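Local coordinates for protein putative Phosphate (Eubacterium rectale, PDB 3DAO) that is probably a phosphatase of the haloacid dehalogenase-like hydrolase family, expected to remove phosphate groups from a substrate that is not known, at residues V59-F70 with L80-R91; G209-S217 with N238-A246. All coordinates share one frame; numbering follows the deposited sequence.

Contact 1: residues V59-F70 with L80-R91; sequences VVCSGRQFSSEF and LLYITDGGTVVR
Strand 59-61 runs parallel to strand 81-84, their axes 4.7 Å apart and only 9° from alignment, with Val60 bonded through its N to Leu81 O and through its O to Ile83 N, and Ser62 N in turn bonded to Ile83 O. Past the strand ends the pairing continues through the turns, where Gly86 N reaches Ser62 O and Asp85 N reaches Arg64 O at 2.8 Å. The positive phi at Gly86 is easy for a glycine, which suits the turn.

Val59 and Ile83 meet on one face of the sheet, which Cys61 and Leu81 share, Val59 CG1 lying 3.7 Å from Ile83 CD1. On the side of Val60 and Tyr82 the contact is aromatic. Phe66 points an edge at the face of Tyr82, CE1 standing 3.8 Å from Tyr82 CG with the planes at 87°, a T-shaped pair; Phe70 makes a second, offset edge-to-face approach. With CG turned anti to its backbone N (chi1 175°), Phe66 also offers a face to Arg91, whose guanidinium lies flat on it, CZ 3.9 Å from the ring centroid: a stacked cation-pi pair. Glu69 sends its carboxylate back to the strand, OE2 2.7 Å from Ile83 O, while OE1 is buried without a polar partner beside the Tyr82 ring edge. Burial, with two oxygens this close, would probably favour the protonated acid.

The contact belongs to the beta-alpha-beta unit of strand 57-61, helix 66-72 and strand 81-84; helix 212-222 covers Ile83, and strand 23-26 continues the sheet beyond Val59 and Cys61.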
loop_
_atom_site.group_PDB
_atom_site.type_symbol
_atom_site.label_atom_id
_atom_site.label_comp_id
_atom_site.label_asym_id
_atom_site.label_seq_id
_atom_site.Cartn_x
_atom_site.Cartn_y
_atom_site.Cartn_z
ATOM N N VAL A 59 -4.171 -12.031 5.300
ATOM C CA VAL A 59 -4.212 -10.872 4.413
ATOM C C VAL A 59 -2.858 -10.190 4.319
ATOM O O VAL A 59 -2.266 -9.801 5.332
ATOM C CB VAL A 59 -5.231 -9.809 4.907
ATOM C CG1 VAL A 59 -5.346 -8.619 3.904
ATOM C CG2 VAL A 59 -6.664 -10.400 5.291
ATOM N N VAL A 60 -2.375 -10.093 3.094
ATOM C CA VAL A 60 -1.180 -9.306 2.774
ATOM C C VAL A 60 -1.712 -7.892 2.530
ATOM O O VAL A 60 -2.561 -7.690 1.661
ATOM C CB VAL A 60 -0.467 -9.828 1.515
ATOM C CG1 VAL A 60 0.739 -9.022 1.267
ATOM C CG2 VAL A 60 -0.089 -11.306 1.658
ATOM N N CYS A 61 -1.205 -6.939 3.303
ATOM C CA CYS A 61 -1.713 -5.543 3.358
ATOM C C CYS A 61 -0.560 -4.566 3.278
ATOM O O CYS A 61 0.129 -4.305 4.277
ATOM C CB CYS A 61 -2.476 -5.384 4.666
ATOM S SG CYS A 61 -3.292 -3.771 4.834
ATOM N N SER A 62 -0.358 -4.040 2.075
ATOM C CA SER A 62 0.837 -3.286 1.738
ATOM C C SER A 62 0.715 -2.161 0.737
ATOM O O SER A 62 -0.294 -1.957 0.045
ATOM C CB SER A 62 1.814 -4.333 1.160
ATOM O OG SER A 62 3.060 -3.830 0.733
ATOM N N GLY A 63 1.801 -1.415 0.692
ATOM C CA GLY A 63 1.955 -0.342 -0.280
ATOM C C GLY A 63 2.240 -0.911 -1.647
ATOM O O GLY A 63 2.124 -0.250 -2.658
ATOM N N ARG A 64 2.628 -2.183 -1.667
ATOM C CA ARG A 64 3.033 -2.813 -2.919
ATOM C C ARG A 64 1.887 -3.052 -3.871
ATOM O O ARG A 64 0.731 -3.149 -3.459
ATOM C CB ARG A 64 3.716 -4.178 -2.657
ATOM C CG ARG A 64 5.044 -4.182 -1.970
ATOM C CD ARG A 64 5.687 -5.567 -2.178
ATOM N NE ARG A 64 6.968 -5.660 -1.473
ATOM C CZ ARG A 64 7.884 -6.566 -1.732
ATOM N NH1 ARG A 64 7.668 -7.440 -2.695
ATOM N NH2 ARG A 64 9.015 -6.564 -1.053
ATOM N N GLN A 65 2.245 -3.146 -5.152
ATOM C CA GLN A 65 1.302 -3.511 -6.210
ATOM C C GLN A 65 0.949 -4.970 -6.064
ATOM O O GLN A 65 1.674 -5.736 -5.450
ATOM C CB GLN A 65 1.899 -3.362 -7.607
ATOM C CG GLN A 65 2.265 -1.980 -7.962
ATOM C CD GLN A 65 2.746 -1.911 -9.374
ATOM O OE1 GLN A 65 3.803 -2.461 -9.713
ATOM N NE2 GLN A 65 1.992 -1.209 -10.217
ATOM N N PHE A 66 -0.172 -5.353 -6.680
ATOM C CA PHE A 66 -0.630 -6.752 -6.622
ATOM C C PHE A 66 0.403 -7.689 -7.167
ATOM O O PHE A 66 0.736 -8.689 -6.544
ATOM C CB PHE A 66 -1.966 -6.939 -7.344
ATOM C CG PHE A 66 -2.418 -8.349 -7.412
ATOM C CD1 PHE A 66 -2.604 -9.092 -6.248
ATOM C CD2 PHE A 66 -2.660 -8.951 -8.631
ATOM C CE1 PHE A 66 -3.051 -10.408 -6.316
ATOM C CE2 PHE A 66 -3.107 -10.253 -8.691
ATOM C CZ PHE A 66 -3.319 -10.977 -7.521
ATOM N N SER A 67 0.937 -7.346 -8.331
ATOM C CA SER A 67 1.908 -8.210 -9.003
ATOM C C SER A 67 3.062 -8.573 -8.095
ATOM O O SER A 67 3.550 -9.706 -8.109
ATOM C CB SER A 67 2.462 -7.545 -10.292
ATOM O OG SER A 67 3.093 -6.298 -10.001
ATOM N N SER A 68 3.489 -7.603 -7.302
ATOM C CA SER A 68 4.622 -7.760 -6.399
ATOM C C SER A 68 4.258 -8.666 -5.211
ATOM O O SER A 68 5.012 -9.555 -4.814
ATOM C CB SER A 68 5.138 -6.414 -5.918
ATOM O OG SER A 68 6.302 -6.603 -5.129
ATOM N N GLU A 69 3.062 -8.471 -4.682
ATOM C CA GLU A 69 2.603 -9.310 -3.570
ATOM C C GLU A 69 2.418 -10.751 -4.026
ATOM O O GLU A 69 2.780 -11.716 -3.324
ATOM C CB GLU A 69 1.264 -8.805 -3.000
ATOM C CG GLU A 69 1.298 -7.443 -2.387
ATOM C CD GLU A 69 -0.065 -6.975 -1.885
ATOM O OE1 GLU A 69 -1.078 -7.596 -2.235
ATOM O OE2 GLU A 69 -0.135 -5.990 -1.131
ATOM N N PHE A 70 1.902 -10.876 -5.229
ATOM C CA PHE A 70 1.454 -12.189 -5.762
ATOM C C PHE A 70 2.693 -13.023 -6.063
ATOM O O PHE A 70 2.702 -14.242 -5.888
ATOM C CB PHE A 70 0.591 -11.978 -7.000
ATOM C CG PHE A 70 -0.423 -13.066 -7.280
ATOM C CD1 PHE A 70 -1.295 -13.522 -6.292
ATOM C CD2 PHE A 70 -0.605 -13.519 -8.587
ATOM C CE1 PHE A 70 -2.272 -14.461 -6.588
ATOM C CE2 PHE A 70 -1.582 -14.423 -8.885
ATOM C CZ PHE A 70 -2.398 -14.917 -7.886
ATOM N N LEU A 80 -4.514 -16.652 -0.214
ATOM C CA LEU A 80 -4.422 -15.351 0.479
ATOM C C LEU A 80 -5.415 -14.330 -0.011
ATOM O O LEU A 80 -6.005 -14.481 -1.088
ATOM C CB LEU A 80 -3.004 -14.745 0.299
ATOM C CG LEU A 80 -1.809 -15.600 0.687
ATOM C CD1 LEU A 80 -0.488 -14.914 0.371
ATOM C CD2 LEU A 80 -1.901 -15.940 2.194
ATOM N N LEU A 81 -5.618 -13.308 0.842
ATOM C CA LEU A 81 -6.334 -12.071 0.457
ATOM C C LEU A 81 -5.306 -10.956 0.369
ATOM O O LEU A 81 -4.282 -10.961 1.056
ATOM C CB LEU A 81 -7.429 -11.717 1.423
ATOM C CG LEU A 81 -8.649 -12.640 1.372
ATOM C CD1 LEU A 81 -9.603 -12.247 2.478
ATOM C CD2 LEU A 81 -9.320 -12.576 0.022
ATOM N N TYR A 82 -5.559 -10.033 -0.549
ATOM C CA TYR A 82 -4.605 -8.970 -0.872
ATOM C C TYR A 82 -5.176 -7.577 -0.801
ATOM O O TYR A 82 -6.219 -7.275 -1.377
ATOM C CB TYR A 82 -4.091 -9.165 -2.307
ATOM C CG TYR A 82 -3.430 -10.498 -2.534
ATOM C CD1 TYR A 82 -4.174 -11.623 -2.823
ATOM C CD2 TYR A 82 -2.055 -10.635 -2.459
ATOM C CE1 TYR A 82 -3.570 -12.840 -3.012
ATOM C CE2 TYR A 82 -1.441 -11.868 -2.644
ATOM C CZ TYR A 82 -2.194 -12.960 -2.914
ATOM O OH TYR A 82 -1.554 -14.191 -3.094
ATOM N N ILE A 83 -4.464 -6.746 -0.054
ATOM C CA ILE A 83 -4.726 -5.312 0.008
ATOM C C ILE A 83 -3.464 -4.684 -0.591
ATOM O O ILE A 83 -2.342 -4.917 -0.126
ATOM C CB ILE A 83 -5.065 -4.806 1.418
ATOM C CG1 ILE A 83 -6.412 -5.375 1.885
ATOM C CG2 ILE A 83 -5.101 -3.238 1.421
ATOM C CD1 ILE A 83 -6.695 -5.182 3.366
ATOM N N THR A 84 -3.654 -3.907 -1.657
ATOM C CA THR A 84 -2.535 -3.396 -2.422
ATOM C C THR A 84 -2.551 -1.888 -2.516
ATOM O O THR A 84 -3.544 -1.230 -2.213
ATOM C CB THR A 84 -2.564 -3.947 -3.894
ATOM O OG1 THR A 84 -3.505 -3.219 -4.708
ATOM C CG2 THR A 84 -2.904 -5.460 -3.940
ATOM N N ASP A 85 -1.410 -1.361 -2.920
ATOM C CA ASP A 85 -1.316 0.079 -3.253
ATOM C C ASP A 85 -1.781 0.961 -2.126
ATOM O O ASP A 85 -2.449 2.003 -2.345
ATOM C CB ASP A 85 -2.087 0.399 -4.540
ATOM C CG ASP A 85 -1.477 -0.236 -5.769
ATOM O OD1 ASP A 85 -1.819 -1.391 -6.066
ATOM O OD2 ASP A 85 -0.650 0.429 -6.443
ATOM N N GLY A 86 -1.473 0.499 -0.927
ATOM C CA GLY A 86 -1.735 1.221 0.308
ATOM C C GLY A 86 -3.185 1.256 0.727
ATOM O O GLY A 86 -3.596 2.108 1.517
ATOM N N GLY A 87 -3.967 0.328 0.218
ATOM C CA GLY A 87 -5.382 0.284 0.593
ATOM C C GLY A 87 -6.390 0.710 -0.455
ATOM O O GLY A 87 -7.568 0.818 -0.157
ATOM N N THR A 88 -5.946 0.906 -1.694
ATOM C CA THR A 88 -6.826 1.354 -2.769
ATOM C C THR A 88 -7.456 0.199 -3.550
ATOM O O THR A 88 -8.421 0.384 -4.305
ATOM C CB THR A 88 -6.106 2.284 -3.764
ATOM O OG1 THR A 88 -4.926 1.646 -4.273
ATOM C CG2 THR A 88 -5.762 3.636 -3.113
ATOM N N VAL A 89 -6.912 -1.003 -3.316
ATOM C CA VAL A 89 -7.443 -2.233 -3.937
ATOM C C VAL A 89 -7.422 -3.385 -2.937
ATOM O O VAL A 89 -6.429 -3.565 -2.208
ATOM C CB VAL A 89 -6.622 -2.668 -5.157
ATOM C CG1 VAL A 89 -7.338 -3.790 -5.942
ATOM C CG2 VAL A 89 -6.297 -1.484 -6.073
ATOM N N VAL A 90 -8.552 -4.091 -2.910
ATOM C CA VAL A 90 -8.784 -5.288 -2.106
ATOM C C VAL A 90 -9.222 -6.400 -3.078
ATOM O O VAL A 90 -10.191 -6.259 -3.825
ATOM C CB VAL A 90 -9.891 -5.090 -1.073
ATOM C CG1 VAL A 90 -10.083 -6.356 -0.200
ATOM C CG2 VAL A 90 -9.671 -3.837 -0.212
ATOM N N ARG A 91 -8.498 -7.508 -3.060
ATOM C CA ARG A 91 -8.746 -8.579 -4.014
ATOM C C ARG A 91 -8.359 -9.967 -3.532
ATOM O O ARG A 91 -7.534 -10.161 -2.606
ATOM C CB ARG A 91 -8.018 -8.270 -5.337
ATOM C CG ARG A 91 -6.482 -8.166 -5.315
ATOM C CD ARG A 91 -6.047 -8.094 -6.781
ATOM N NE ARG A 91 -6.498 -9.330 -7.432
ATOM C CZ ARG A 91 -6.507 -9.564 -8.733
ATOM N NH1 ARG A 91 -6.141 -8.620 -9.624
ATOM N NH2 ARG A 91 -6.923 -10.744 -9.142
HETATM O O HOH W 1 -0.319 0.115 -9.132
HETATM O O HOH W 2 -1.750 -3.215 -7.906
#

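Contact 2: residues G209-S217 with N238-A246; sequences GVSKWTALS and NDIEMLQNA
Lys212 starts with CG anti to its carbonyl carbon (chi1 -76°) and runs on extended, carrying NZ across to Asn238 and Asp239, while Trp213 turns CG anti to its backbone N (chi1 -178°) and lays its indole against helix 240-245. A long, flexible lysine suits the first task: NZ gives one bond to Asn238 OD1 at 2.9 Å and a salt bridge to Asp239 OD1 at 2.7 Å, met on the syn side of the carboxylate.

The broad indole covers about one turn of the facing helix. Asn245 sits over one face, its CB 3.6 Å from the centroid of the six-membered ring in a CH-pi contact, with the amide plane steeply inclined to the indole. Trp213 CE3 packs 3.6 Å from Met242 CB, and the selenium of this selenomethionine reaches Leu216 CD2. Glu241 passes across the base of the tryptophan side chain, OE1 3.3 Å from Trp213 CB, and one water joins that oxygen to Trp213 N. Ser211 caps the helix by accepting from Thr214 N, and a second water links its OG to Glu241. With Trp213 cut back to an alanine, a gap is likely to open between the helices, with the face under Asn245 CB lost and Met242 stripped of part of its packing.

Lys212 NZ also bridges to Asp27, in a probable DxDx(T/V) motif, and Asp239 OD2 accepts from the backbone N of Asp235 and Asn236. That place is consistent with the motif III lysine of HAD phosphatases, which in relatives contacts the nucleophilic aspartate and the phosphate.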
loop_
_atom_site.group_PDB
_atom_site.type_symbol
_atom_site.label_atom_id
_atom_site.label_comp_id
_atom_site.label_asym_id
_atom_site.label_seq_id
_atom_site.Cartn_x
_atom_site.Cartn_y
_atom_site.Cartn_z
ATOM N N GLY A 209 -10.336 9.321 2.122
ATOM C CA GLY A 209 -10.708 8.238 3.030
ATOM C C GLY A 209 -9.952 6.945 2.866
ATOM O O GLY A 209 -10.155 5.974 3.604
ATOM N N VAL A 210 -9.062 6.934 1.903
ATOM C CA VAL A 210 -8.265 5.724 1.648
ATOM C C VAL A 210 -7.259 5.492 2.760
ATOM O O VAL A 210 -6.607 6.410 3.253
ATOM C CB VAL A 210 -7.519 5.789 0.300
ATOM C CG1 VAL A 210 -6.308 4.789 0.259
ATOM C CG2 VAL A 210 -8.469 5.546 -0.836
ATOM N N SER A 211 -7.165 4.229 3.164
ATOM C CA SER A 211 -6.120 3.818 4.091
ATOM C C SER A 211 -6.054 2.303 4.194
ATOM O O SER A 211 -6.965 1.600 3.790
ATOM C CB SER A 211 -6.367 4.355 5.489
ATOM O OG SER A 211 -7.485 3.710 6.133
ATOM N N LYS A 212 -4.987 1.835 4.816
ATOM C CA LYS A 212 -4.862 0.397 5.076
ATOM C C LYS A 212 -6.010 -0.067 5.981
ATOM O O LYS A 212 -6.637 -1.111 5.748
ATOM C CB LYS A 212 -3.503 0.059 5.720
ATOM C CG LYS A 212 -2.336 0.060 4.782
ATOM C CD LYS A 212 -1.045 -0.205 5.587
ATOM C CE LYS A 212 0.111 -0.493 4.684
ATOM N NZ LYS A 212 1.376 -0.483 5.484
ATOM N N TRP A 213 -6.364 0.738 6.975
ATOM C CA TRP A 213 -7.439 0.327 7.911
ATOM C C TRP A 213 -8.806 0.338 7.243
ATOM O O TRP A 213 -9.635 -0.530 7.476
ATOM C CB TRP A 213 -7.478 1.163 9.194
ATOM C CG TRP A 213 -8.551 0.659 10.095
ATOM C CD1 TRP A 213 -9.738 1.268 10.363
ATOM C CD2 TRP A 213 -8.607 -0.624 10.738
ATOM N NE1 TRP A 213 -10.513 0.471 11.189
ATOM C CE2 TRP A 213 -9.832 -0.689 11.444
ATOM C CE3 TRP A 213 -7.727 -1.695 10.830
ATOM C CZ2 TRP A 213 -10.198 -1.793 12.196
ATOM C CZ3 TRP A 213 -8.106 -2.809 11.604
ATOM C CH2 TRP A 213 -9.312 -2.842 12.262
ATOM N N THR A 214 -9.040 1.301 6.376
ATOM C CA THR A 214 -10.305 1.335 5.624
ATOM C C THR A 214 -10.514 0.045 4.835
ATOM O O THR A 214 -11.577 -0.620 4.884
ATOM C CB THR A 214 -10.379 2.554 4.662
ATOM O OG1 THR A 214 -10.347 3.753 5.445
ATOM C CG2 THR A 214 -11.692 2.548 3.846
ATOM N N ALA A 215 -9.463 -0.309 4.111
ATOM C CA ALA A 215 -9.489 -1.489 3.261
ATOM C C ALA A 215 -9.594 -2.748 4.119
ATOM O O ALA A 215 -10.318 -3.668 3.775
ATOM C CB ALA A 215 -8.245 -1.587 2.359
ATOM N N LEU A 216 -8.848 -2.780 5.208
ATOM C CA LEU A 216 -8.878 -3.957 6.082
ATOM C C LEU A 216 -10.238 -4.099 6.724
ATOM O O LEU A 216 -10.770 -5.190 6.857
ATOM C CB LEU A 216 -7.742 -3.934 7.105
ATOM C CG LEU A 216 -7.507 -5.205 7.900
ATOM C CD1 LEU A 216 -7.265 -6.350 6.950
ATOM C CD2 LEU A 216 -6.344 -5.038 8.906
ATOM N N SER A 217 -10.834 -2.972 7.088
ATOM C CA SER A 217 -12.162 -2.969 7.701
ATOM C C SER A 217 -13.212 -3.538 6.759
ATOM O O SER A 217 -14.160 -4.200 7.180
ATOM C CB SER A 217 -12.559 -1.552 8.114
ATOM O OG SER A 217 -11.697 -1.086 9.117
ATOM N N ASN A 238 2.293 4.578 9.039
ATOM C CA ASN A 238 1.001 4.366 8.334
ATOM C C ASN A 238 0.276 3.067 8.781
ATOM O O ASN A 238 -0.837 2.778 8.356
ATOM C CB ASN A 238 1.113 4.461 6.797
ATOM C CG ASN A 238 1.801 3.256 6.136
ATOM O OD1 ASN A 238 1.846 2.157 6.675
ATOM N ND2 ASN A 238 2.303 3.469 4.914
ATOM N N ASP A 239 0.912 2.322 9.677
ATOM C CA ASP A 239 0.328 1.073 10.211
ATOM C C ASP A 239 -0.307 1.303 11.559
ATOM O O ASP A 239 -0.928 0.420 12.138
ATOM C CB ASP A 239 1.426 0.011 10.416
ATOM C CG ASP A 239 1.948 -0.548 9.117
ATOM O OD1 ASP A 239 1.150 -0.779 8.181
ATOM O OD2 ASP A 239 3.167 -0.760 9.030
ATOM N N ILE A 240 -0.148 2.515 12.060
ATOM C CA ILE A 240 -0.605 2.815 13.424
ATOM C C ILE A 240 -2.099 2.552 13.668
ATOM O O ILE A 240 -2.495 1.966 14.676
ATOM C CB ILE A 240 -0.187 4.242 13.870
ATOM C CG1 ILE A 240 1.297 4.219 14.240
ATOM C CG2 ILE A 240 -1.036 4.722 15.046
ATOM C CD1 ILE A 240 1.937 5.603 14.563
ATOM N N GLU A 241 -2.926 2.987 12.742
ATOM C CA GLU A 241 -4.375 2.822 12.916
ATOM C C GLU A 241 -4.735 1.331 13.003
ATOM O O GLU A 241 -5.493 0.920 13.887
ATOM C CB GLU A 241 -5.139 3.529 11.781
ATOM C CG GLU A 241 -6.635 3.450 11.949
ATOM C CD GLU A 241 -7.414 4.238 10.905
ATOM O OE1 GLU A 241 -6.927 4.361 9.743
ATOM O OE2 GLU A 241 -8.522 4.715 11.278
HETATM N N MSE A 242 -4.149 0.507 12.136
HETATM C CA MSE A 242 -4.488 -0.936 12.161
HETATM C C MSE A 242 -3.917 -1.577 13.427
HETATM O O MSE A 242 -4.560 -2.412 14.071
HETATM C CB MSE A 242 -4.121 -1.693 10.853
HETATM C CG MSE A 242 -2.727 -1.971 10.586
HETATM SE SE MSE A 242 -2.685 -3.056 8.953
HETATM C CE MSE A 242 -0.766 -3.442 8.875
ATOM N N LEU A 243 -2.727 -1.142 13.817
ATOM C CA LEU A 243 -2.097 -1.706 15.041
ATOM C C LEU A 243 -2.951 -1.377 16.270
ATOM O O LEU A 243 -3.096 -2.157 17.195
ATOM C CB LEU A 243 -0.662 -1.200 15.209
ATOM C CG LEU A 243 0.362 -1.596 14.136
ATOM C CD1 LEU A 243 1.704 -0.833 14.327
ATOM C CD2 LEU A 243 0.597 -3.107 14.087
ATOM N N GLN A 244 -3.518 -0.189 16.275
ATOM C CA GLN A 244 -4.377 0.264 17.398
ATOM C C GLN A 244 -5.725 -0.379 17.445
ATOM O O GLN A 244 -6.260 -0.673 18.518
ATOM C CB GLN A 244 -4.630 1.771 17.331
ATOM C CG GLN A 244 -3.399 2.583 17.634
ATOM C CD GLN A 244 -3.641 4.082 17.546
ATOM O OE1 GLN A 244 -4.568 4.554 16.884
ATOM N NE2 GLN A 244 -2.781 4.832 18.181
ATOM N N ASN A 245 -6.287 -0.614 16.274
ATOM C CA ASN A 245 -7.664 -1.119 16.185
ATOM C C ASN A 245 -7.789 -2.642 16.271
ATOM O O ASN A 245 -8.849 -3.165 16.645
ATOM C CB ASN A 245 -8.336 -0.615 14.906
ATOM C CG ASN A 245 -8.603 0.877 14.938
ATOM O OD1 ASN A 245 -8.472 1.508 15.985
ATOM N ND2 ASN A 245 -8.982 1.442 13.800
ATOM N N ALA A 246 -6.727 -3.329 15.881
ATOM C CA ALA A 246 -6.679 -4.811 15.913
ATOM C C ALA A 246 -6.647 -5.289 17.373
ATOM O O ALA A 246 -5.989 -4.687 18.215
ATOM C CB ALA A 246 -5.453 -5.336 15.157
HETATM O O HOH W 3 -8.411 5.372 7.947
HETATM O O HOH W 4 -2.566 3.472 5.897
HETATM O O HOH W 5 -4.904 3.024 8.236
#

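The two contacts share one Rossmann-like core. The centre of contact 1 is about 6 Å from the centre of the chain, that of contact 2 about 11 Å; contact 1 joins buried sheet pairing to an aromatic cluster reaching from the buried Tyr82 to the partly exposed phenylalanines. Contact 2 joins two helices without any backbone bond between them, depending on tryptophan packing, waters and a lysine-aspartate salt bridge. They meet where helix 212-222 lies on the sheet: Ala215 and Leu216 pack on Ile83, and Val210 on Thr88. Each also supplies a basic side chain to the probable DxDx(T/V) motif, Arg64 of contact 1 through Asp29, so both border the likely active site.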